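PDB 3LR1: tungstate ABC transporter, periplasmic tungstate-binding protein from Geobacter sulfurreducens, which probably captures tungstate in the periplasm and delivers it to a membrane-bound ABC transporter for uptake into the cell. Local coordinates for residues D72-F86 with L195-F209. Sequence-based numbering, arbitrary orientation.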
loop_
_atom_site.group_PDB
_atom_site.type_symbol
_atom_site.label_atom_id
_atom_site.label_comp_id
_atom_site.label_asym_id
_atom_site.label_seq_id
_atom_site.Cartn_x
_atom_site.Cartn_y
_atom_site.Cartn_z
ATOM N N ASP A 72 -9.096 7.235 -17.925
ATOM C CA ASP A 72 -10.102 8.268 -17.759
ATOM C C ASP A 72 -9.571 9.690 -17.949
ATOM O O ASP A 72 -10.346 10.642 -17.963
ATOM C CB ASP A 72 -10.709 8.167 -16.354
ATOM C CG ASP A 72 -11.682 7.023 -16.183
ATOM O OD1 ASP A 72 -12.076 6.297 -17.139
ATOM O OD2 ASP A 72 -12.064 6.830 -15.006
ATOM N N GLY A 73 -8.269 9.844 -18.147
ATOM C CA GLY A 73 -7.695 11.135 -18.409
ATOM C C GLY A 73 -7.288 11.905 -17.181
ATOM O O GLY A 73 -6.816 13.030 -17.313
ATOM N N PHE A 74 -7.486 11.361 -15.988
ATOM C CA PHE A 74 -7.195 12.156 -14.769
ATOM C C PHE A 74 -5.746 12.187 -14.391
ATOM O O PHE A 74 -5.310 13.123 -13.793
ATOM C CB PHE A 74 -7.965 11.629 -13.574
ATOM C CG PHE A 74 -9.441 11.784 -13.729
ATOM C CD1 PHE A 74 -10.012 13.061 -13.847
ATOM C CD2 PHE A 74 -10.263 10.706 -13.718
ATOM C CE1 PHE A 74 -11.391 13.207 -14.003
ATOM C CE2 PHE A 74 -11.668 10.851 -13.913
ATOM C CZ PHE A 74 -12.211 12.092 -14.035
ATOM N N GLY A 75 -5.058 11.090 -14.663
ATOM C CA GLY A 75 -3.692 10.930 -14.298
ATOM C C GLY A 75 -2.806 10.827 -15.535
ATOM O O GLY A 75 -3.117 10.146 -16.556
ATOM N N VAL A 76 -1.652 11.426 -15.429
ATOM C CA VAL A 76 -0.724 11.416 -16.524
ATOM C C VAL A 76 0.683 11.099 -16.046
ATOM O O VAL A 76 1.054 11.330 -14.875
ATOM C CB VAL A 76 -0.793 12.733 -17.313
ATOM C CG1 VAL A 76 -2.115 12.806 -18.183
ATOM C CG2 VAL A 76 -0.651 13.893 -16.368
ATOM N N ASN A 77 1.450 10.485 -16.951
ATOM C CA ASN A 77 2.864 10.189 -16.722
ATOM C C ASN A 77 3.129 9.290 -15.496
ATOM O O ASN A 77 4.106 9.502 -14.674
ATOM C CB ASN A 77 3.649 11.509 -16.679
ATOM C CG ASN A 77 3.687 12.264 -18.058
ATOM O OD1 ASN A 77 3.628 13.491 -18.100
ATOM N ND2 ASN A 77 3.740 11.542 -19.141
ATOM N N ARG A 78 2.256 8.289 -15.352
ATOM C CA ARG A 78 2.374 7.264 -14.318
ATOM C C ARG A 78 3.734 6.581 -14.364
ATOM O O ARG A 78 4.190 6.142 -15.440
ATOM C CB ARG A 78 1.324 6.152 -14.456
ATOM C CG ARG A 78 1.338 5.130 -13.322
ATOM C CD ARG A 78 0.646 3.789 -13.639
ATOM N NE ARG A 78 0.715 2.816 -12.551
ATOM C CZ ARG A 78 1.797 2.095 -12.215
ATOM N NH1 ARG A 78 2.955 2.203 -12.876
ATOM N NH2 ARG A 78 1.730 1.244 -11.203
ATOM N N LYS A 79 4.360 6.477 -13.207
ATOM C CA LYS A 79 5.588 5.712 -13.081
ATOM C C LYS A 79 5.497 4.708 -11.955
ATOM O O LYS A 79 4.941 4.986 -10.886
ATOM C CB LYS A 79 6.791 6.652 -12.901
ATOM C CG LYS A 79 7.195 7.427 -14.146
ATOM C CD LYS A 79 8.305 6.712 -14.917
ATOM C CE LYS A 79 9.698 6.659 -14.143
ATOM N NZ LYS A 79 10.627 5.428 -14.419
ATOM N N ASP A 80 6.059 3.531 -12.183
ATOM C CA ASP A 80 6.195 2.526 -11.167
ATOM C C ASP A 80 7.221 2.988 -10.179
ATOM O O ASP A 80 8.318 3.472 -10.557
ATOM C CB ASP A 80 6.767 1.186 -11.731
ATOM C CG ASP A 80 5.726 0.317 -12.458
ATOM O OD1 ASP A 80 4.513 0.493 -12.278
ATOM O OD2 ASP A 80 6.156 -0.611 -13.202
ATOM N N VAL A 81 6.905 2.745 -8.921
ATOM C CA VAL A 81 7.771 2.970 -7.809
ATOM C C VAL A 81 7.837 1.631 -7.079
ATOM O O VAL A 81 6.888 1.204 -6.387
ATOM C CB VAL A 81 7.236 4.055 -6.873
ATOM C CG1 VAL A 81 8.116 4.135 -5.628
ATOM C CG2 VAL A 81 7.139 5.356 -7.596
HETATM N N MSE A 82 8.964 0.943 -7.285
HETATM C CA MSE A 82 9.104 -0.401 -6.787
HETATM C C MSE A 82 9.418 -0.258 -5.345
HETATM O O MSE A 82 10.474 0.250 -4.970
HETATM C CB MSE A 82 10.209 -1.158 -7.529
HETATM C CG MSE A 82 9.848 -1.385 -9.046
HETATM SE SE MSE A 82 8.296 -2.619 -9.320
HETATM C CE MSE A 82 7.434 -1.317 -10.292
ATOM N N TYR A 83 8.508 -0.738 -4.512
ATOM C CA TYR A 83 8.724 -0.637 -3.077
ATOM C C TYR A 83 7.876 -1.635 -2.369
ATOM O O TYR A 83 6.777 -1.943 -2.817
ATOM C CB TYR A 83 8.371 0.775 -2.581
ATOM C CG TYR A 83 8.245 0.865 -1.098
ATOM C CD1 TYR A 83 9.310 0.559 -0.294
ATOM C CD2 TYR A 83 7.067 1.275 -0.510
ATOM C CE1 TYR A 83 9.214 0.614 1.119
ATOM C CE2 TYR A 83 6.939 1.354 0.899
ATOM C CZ TYR A 83 8.028 0.997 1.702
ATOM O OH TYR A 83 7.988 1.020 3.084
ATOM N N ASN A 84 8.377 -2.132 -1.250
ATOM C CA ASN A 84 7.621 -2.917 -0.334
ATOM C C ASN A 84 7.356 -4.346 -0.810
ATOM O O ASN A 84 7.580 -4.682 -2.039
ATOM C CB ASN A 84 6.292 -2.210 -0.068
ATOM C CG ASN A 84 5.814 -2.326 1.388
ATOM O OD1 ASN A 84 6.260 -3.178 2.161
ATOM N ND2 ASN A 84 4.831 -1.518 1.723
ATOM N N ASP A 85 6.894 -5.189 0.123
ATOM C CA ASP A 85 6.555 -6.547 -0.260
ATOM C C ASP A 85 5.508 -7.160 0.680
ATOM O O ASP A 85 5.240 -6.603 1.722
ATOM C CB ASP A 85 7.785 -7.424 -0.333
ATOM C CG ASP A 85 8.467 -7.605 0.984
ATOM O OD1 ASP A 85 8.688 -8.755 1.407
ATOM O OD2 ASP A 85 8.771 -6.624 1.638
ATOM N N PHE A 86 4.938 -8.300 0.306
ATOM C CA PHE A 86 3.885 -8.851 1.109
ATOM C C PHE A 86 4.391 -9.993 1.994
ATOM O O PHE A 86 5.117 -10.867 1.518
ATOM C CB PHE A 86 2.749 -9.340 0.248
ATOM C CG PHE A 86 1.947 -8.233 -0.369
ATOM C CD1 PHE A 86 1.157 -7.421 0.410
ATOM C CD2 PHE A 86 1.934 -8.075 -1.747
ATOM C CE1 PHE A 86 0.390 -6.408 -0.172
ATOM C CE2 PHE A 86 1.205 -7.077 -2.327
ATOM C CZ PHE A 86 0.411 -6.256 -1.532
ATOM N N LEU A 195 10.606 -9.750 -3.831
ATOM C CA LEU A 195 10.401 -8.886 -5.010
ATOM C C LEU A 195 9.706 -7.644 -4.469
ATOM O O LEU A 195 9.447 -7.624 -3.260
ATOM C CB LEU A 195 9.607 -9.621 -6.124
ATOM C CG LEU A 195 8.285 -10.403 -5.854
ATOM C CD1 LEU A 195 6.968 -9.657 -6.345
ATOM C CD2 LEU A 195 8.343 -11.825 -6.464
ATOM N N PHE A 196 9.447 -6.598 -5.283
ATOM C CA PHE A 196 8.669 -5.399 -4.810
ATOM C C PHE A 196 7.366 -5.027 -5.604
ATOM O O PHE A 196 7.067 -5.514 -6.703
ATOM C CB PHE A 196 9.593 -4.164 -4.525
ATOM C CG PHE A 196 10.804 -4.507 -3.656
ATOM C CD1 PHE A 196 12.086 -4.527 -4.185
ATOM C CD2 PHE A 196 10.625 -4.921 -2.333
ATOM C CE1 PHE A 196 13.178 -4.914 -3.382
ATOM C CE2 PHE A 196 11.670 -5.303 -1.531
ATOM C CZ PHE A 196 12.957 -5.312 -2.039
ATOM N N ASN A 197 6.552 -4.207 -4.956
ATOM C CA ASN A 197 5.206 -3.920 -5.401
ATOM C C ASN A 197 5.266 -2.693 -6.223
ATOM O O ASN A 197 5.987 -1.729 -5.889
ATOM C CB ASN A 197 4.230 -3.748 -4.225
ATOM C CG ASN A 197 4.059 -5.070 -3.405
ATOM O OD1 ASN A 197 4.347 -6.171 -3.922
ATOM N ND2 ASN A 197 3.648 -4.953 -2.113
ATOM N N PRO A 198 4.501 -2.703 -7.291
ATOM C CA PRO A 198 4.553 -1.595 -8.175
ATOM C C PRO A 198 3.649 -0.514 -7.733
ATOM O O PRO A 198 2.487 -0.430 -8.232
ATOM C CB PRO A 198 3.994 -2.192 -9.483
ATOM C CG PRO A 198 2.910 -3.206 -8.946
ATOM C CD PRO A 198 3.709 -3.839 -7.826
ATOM N N TYR A 199 4.102 0.339 -6.825
ATOM C CA TYR A 199 3.268 1.463 -6.522
ATOM C C TYR A 199 3.232 2.217 -7.783
ATOM O O TYR A 199 4.200 2.172 -8.530
ATOM C CB TYR A 199 3.805 2.363 -5.408
ATOM C CG TYR A 199 3.598 1.754 -4.061
ATOM C CD1 TYR A 199 2.681 2.288 -3.148
ATOM C CD2 TYR A 199 4.295 0.630 -3.700
ATOM C CE1 TYR A 199 2.494 1.700 -1.912
ATOM C CE2 TYR A 199 4.122 0.047 -2.476
ATOM C CZ TYR A 199 3.226 0.593 -1.582
ATOM O OH TYR A 199 3.051 0.011 -0.383
ATOM N N GLY A 200 2.144 2.926 -8.016
ATOM C CA GLY A 200 2.096 3.945 -9.051
ATOM C C GLY A 200 2.037 5.380 -8.511
ATOM O O GLY A 200 1.316 5.670 -7.568
ATOM N N ILE A 201 2.846 6.253 -9.093
ATOM C CA ILE A 201 2.864 7.667 -8.797
ATOM C C ILE A 201 2.462 8.375 -10.096
ATOM O O ILE A 201 2.973 8.032 -11.163
ATOM C CB ILE A 201 4.230 8.151 -8.187
ATOM C CG1 ILE A 201 4.032 9.548 -7.590
ATOM C CG2 ILE A 201 5.410 8.093 -9.212
ATOM C CD1 ILE A 201 5.195 10.020 -6.666
HETATM N N MSE A 202 1.500 9.304 -10.007
HETATM C CA MSE A 202 0.847 9.895 -11.204
HETATM C C MSE A 202 0.564 11.348 -10.910
HETATM O O MSE A 202 0.251 11.694 -9.773
HETATM C CB MSE A 202 -0.483 9.201 -11.524
HETATM C CG MSE A 202 -0.412 7.752 -11.692
HETATM SE SE MSE A 202 -2.167 6.960 -11.709
HETATM C CE MSE A 202 -2.850 6.981 -9.904
ATOM N N ALA A 203 0.689 12.182 -11.929
ATOM C CA ALA A 203 0.351 13.590 -11.872
ATOM C C ALA A 203 -1.099 13.746 -12.319
ATOM O O ALA A 203 -1.548 13.078 -13.297
ATOM C CB ALA A 203 1.312 14.404 -12.740
ATOM N N VAL A 204 -1.835 14.606 -11.594
ATOM C CA VAL A 204 -3.202 14.978 -11.917
ATOM C C VAL A 204 -3.119 15.865 -13.170
ATOM O O VAL A 204 -2.267 16.784 -13.259
ATOM C CB VAL A 204 -3.887 15.708 -10.771
ATOM C CG1 VAL A 204 -5.269 16.215 -11.201
ATOM C CG2 VAL A 204 -4.041 14.738 -9.579
ATOM N N ASN A 205 -3.958 15.561 -14.142
ATOM C CA ASN A 205 -3.855 16.162 -15.492
ATOM C C ASN A 205 -4.293 17.625 -15.530
ATOM O O ASN A 205 -5.453 17.923 -15.327
ATOM C CB ASN A 205 -4.691 15.328 -16.446
ATOM C CG ASN A 205 -4.529 15.724 -17.858
ATOM O OD1 ASN A 205 -3.837 16.688 -18.164
ATOM N ND2 ASN A 205 -5.201 15.016 -18.744
ATOM N N PRO A 206 -3.366 18.544 -15.796
ATOM C CA PRO A 206 -3.786 19.958 -15.843
ATOM C C PRO A 206 -4.681 20.300 -17.035
ATOM O O PRO A 206 -5.287 21.369 -17.025
ATOM C CB PRO A 206 -2.473 20.715 -15.979
ATOM C CG PRO A 206 -1.501 19.700 -16.599
ATOM C CD PRO A 206 -1.942 18.356 -16.137
ATOM N N LYS A 207 -4.754 19.446 -18.075
ATOM C CA LYS A 207 -5.790 19.685 -19.119
ATOM C C LYS A 207 -7.202 19.546 -18.518
ATOM O O LYS A 207 -8.122 20.180 -19.006
ATOM C CB LYS A 207 -5.648 18.764 -20.322
ATOM C CG LYS A 207 -4.300 18.811 -21.058
ATOM C CD LYS A 207 -3.668 20.190 -21.144
ATOM C CE LYS A 207 -4.356 21.101 -22.101
ATOM N NZ LYS A 207 -3.399 21.806 -23.106
ATOM N N LYS A 208 -7.371 18.702 -17.506
ATOM C CA LYS A 208 -8.645 18.606 -16.793
ATOM C C LYS A 208 -8.743 19.634 -15.695
ATOM O O LYS A 208 -9.824 20.203 -15.449
ATOM C CB LYS A 208 -8.861 17.222 -16.208
ATOM C CG LYS A 208 -9.431 16.225 -17.225
ATOM C CD LYS A 208 -9.940 14.959 -16.541
ATOM C CE LYS A 208 -10.152 13.854 -17.528
ATOM N NZ LYS A 208 -11.237 14.176 -18.472
ATOM N N PHE A 209 -7.650 19.867 -14.995
ATOM C CA PHE A 209 -7.682 20.794 -13.866
ATOM C C PHE A 209 -6.543 21.765 -14.017
ATOM O O PHE A 209 -5.445 21.489 -13.581
ATOM C CB PHE A 209 -7.661 20.044 -12.530
ATOM C CG PHE A 209 -8.885 19.193 -12.311
ATOM C CD1 PHE A 209 -10.097 19.774 -12.013
ATOM C CD2 PHE A 209 -8.821 17.823 -12.398
ATOM C CE1 PHE A 209 -11.227 18.995 -11.821
ATOM C CE2 PHE A 209 -9.957 17.043 -12.169
ATOM C CZ PHE A 209 -11.136 17.631 -11.959
#
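Asn197 and Tyr199 present their flat side chains to residues 83-86: ND2 of Asn197 lies over one face of the Phe86 ring, 3.2 Å from CE2 and offset toward the rim, whereas the Tyr199 ring receives Tyr83 O in plane at its edge. The Tyr83 and Tyr199 rings meet obliquely, their planes 40° apart, and Asn84 CB sits over the centre of the Tyr83 ring. These groups belong to an antiparallel strand pair in a periplasmic-binding-protein fold, where the chain of 78-90 runs on from the pair toward the second lobe. The amide of Asn84 lies almost coplanar with the Tyr199 ring, and its ND2 donates to Tyr199 OH at 3.2 Å; Asp171 also accepts from that nitrogen. Tyr199 swings CG anti to its own carbonyl carbon (chi1 -76°), which lays the ring beside the Tyr83 carbonyl; the Tyr199 side chain is about 6 Å from a bound tungsten ion. A leucine here would probably leave the Asn84 amide without its hydroxyl partner and open a gap beside Tyr83. Next along this face, Val81 CG2 packs 3.6 Å from Ile201 CG2. On the other face, the guanidinium of Arg78 carries Gly200 CA over one side, while its edge faces the Asp80 carboxylate in a salt bridge. Glu66 and Arg63 of helix 63-71 pair with Arg78 and Asp80, respectively, tying this face to the helix. Backbone bonds continue the ladder from Tyr83 to Val76, and a beta bulge between Val76 and Lys79 shifts the register by one residue. Past the last pair, the Lys208 chain meets the Phe74 ring obliquely, CD lying 3.3 Å from CD1. Asn205 closes the end: its ND2 donates to Gly73 O at 2.9 Å, with the acceptor in the amide plane, while its OD1 accepts from Lys207 N in an Asx turn.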